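Local coordinates for protein CopN (Chlamydia pneumoniae, PDB 4NRH) that acts as a type III secretion gatekeeper, joining the SycD-family chaperone Scc3 in a complex that directs translocator secretion, at the interface of chains A and B. Residues are numbered along the deposited sequence; one frame, centred on the assembly and turned at random. Chains: chain A, CopN; chain B, Chaperone SycD.

The interface of chains A and B. Residues chain A 283-285, 288; chain B 34, 37-38.
The carbonyl oxygen of B:Tyr34, at the end of the short chaperone helix 31-35, is gripped by the A:Ala284 amide, at the start of CopN helix 284-301, and by a water that passes it on to A:Asp285 N. The backbone N-H of A:Ala284 reaches it directly, with N to O 2.9 Å and an almost straight 170° at the hydrogen. The donor is slightly tilted from the carbonyl plane. The water lies 2.7 Å from B:Tyr34 O and also contacts the backbone N of A:Asp285, 2.9 Å from the water O, bridging the chains. The contact, part of the CopN-Scc3 gatekeeper-chaperone interface, thus illustrates helix capping across chains: first-turn amides have no preceding turn of their helix to offer a carbonyl; here one finds it on the partner chain directly and the next through a water. The positive end of the helix dipole probably strengthens this attraction.

Two tyrosines flank the small first residue of the helix. B:Tyr34, its CG anti to the backbone N (chi1 177°), folds its ring against the backbone between A:Ser283 and A:Ala284, with A:Ala284 N over the middle of one face. On the other side the loop residue B:Tyr38 turns a face to the methyl, and A:Ala284 CB sits 3.5 Å from the ring centroid in a CH-pi contact. The same methyl touches CE2 of B:Tyr34 at 3.5 Å, so it is held between the two aromatic side chains. One turn along the helix, A:Gln288 reaches across the CE1 side of B:Tyr38 at about a right angle, its amide plane inclined 45° to the ring. Its amide nitrogen NE2 lies 3.8 Å from CE1 of B:Tyr38, a van der Waals contact.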
loop_
_atom_site.group_PDB
_atom_site.type_symbol
_atom_site.label_atom_id
_atom_site.label_comp_id
_atom_site.label_asym_id
_atom_site.label_seq_id
_atom_site.Cartn_x
_atom_site.Cartn_y
_atom_site.Cartn_z
ATOM N N SER A 283 -7.518 -7.684 7.044
ATOM C CA SER A 283 -7.273 -9.023 7.569
ATOM C C SER A 283 -7.576 -10.107 6.543
ATOM O O SER A 283 -8.506 -9.980 5.747
ATOM C CB SER A 283 -8.102 -9.257 8.833
ATOM O OG SER A 283 -9.417 -9.670 8.509
ATOM N N ALA A 284 -6.778 -11.171 6.566
ATOM C CA ALA A 284 -6.985 -12.317 5.686
ATOM C C ALA A 284 -8.316 -13.003 5.967
ATOM O O ALA A 284 -8.957 -13.533 5.059
ATOM C CB ALA A 284 -5.841 -13.308 5.831
ATOM N N ASP A 285 -8.721 -12.993 7.234
ATOM C CA ASP A 285 -9.955 -13.642 7.663
ATOM C C ASP A 285 -11.199 -13.063 6.986
ATOM O O ASP A 285 -12.063 -13.808 6.526
ATOM C CB ASP A 285 -10.093 -13.536 9.184
ATOM C CG ASP A 285 -11.376 -14.158 9.699
ATOM O OD1 ASP A 285 -11.804 -15.191 9.142
ATOM O OD2 ASP A 285 -11.952 -13.619 10.668
ATOM N N GLN A 288 -11.339 -13.695 3.118
ATOM C CA GLN A 288 -11.809 -15.064 2.942
ATOM C C GLN A 288 -13.305 -15.180 3.230
ATOM O O GLN A 288 -14.047 -15.798 2.466
ATOM C CB GLN A 288 -11.027 -16.016 3.848
ATOM C CG GLN A 288 -11.563 -17.435 3.867
ATOM C CD GLN A 288 -10.646 -18.394 4.600
ATOM O OE1 GLN A 288 -9.872 -19.125 3.984
ATOM N NE2 GLN A 288 -10.728 -18.392 5.925
ATOM N N TYR B 34 -2.721 -8.541 10.142
ATOM C CA TYR B 34 -3.437 -9.081 8.993
ATOM C C TYR B 34 -3.733 -10.574 9.149
ATOM O O TYR B 34 -4.745 -11.069 8.655
ATOM C CB TYR B 34 -2.628 -8.819 7.717
ATOM C CG TYR B 34 -3.215 -9.400 6.449
ATOM C CD1 TYR B 34 -4.157 -8.695 5.711
ATOM C CD2 TYR B 34 -2.798 -10.635 5.969
ATOM C CE1 TYR B 34 -4.688 -9.213 4.547
ATOM C CE2 TYR B 34 -3.320 -11.161 4.802
ATOM C CZ TYR B 34 -4.267 -10.446 4.096
ATOM O OH TYR B 34 -4.793 -10.964 2.934
ATOM N N GLY B 37 -6.028 -14.347 14.000
ATOM C CA GLY B 37 -7.292 -15.059 14.017
ATOM C C GLY B 37 -7.632 -15.724 12.697
ATOM O O GLY B 37 -8.753 -16.194 12.499
ATOM N N TYR B 38 -6.661 -15.763 11.792
ATOM C CA TYR B 38 -6.872 -16.317 10.461
ATOM C C TYR B 38 -6.735 -17.835 10.440
ATOM O O TYR B 38 -5.690 -18.380 10.793
ATOM C CB TYR B 38 -5.887 -15.691 9.473
ATOM C CG TYR B 38 -6.006 -16.197 8.054
ATOM C CD1 TYR B 38 -7.244 -16.308 7.432
ATOM C CD2 TYR B 38 -4.875 -16.547 7.328
ATOM C CE1 TYR B 38 -7.350 -16.764 6.130
ATOM C CE2 TYR B 38 -4.970 -17.002 6.029
ATOM C CZ TYR B 38 -6.208 -17.110 5.434
ATOM O OH TYR B 38 -6.300 -17.563 4.138
HETATM O O HOH W 1 -6.874 -12.548 9.477
#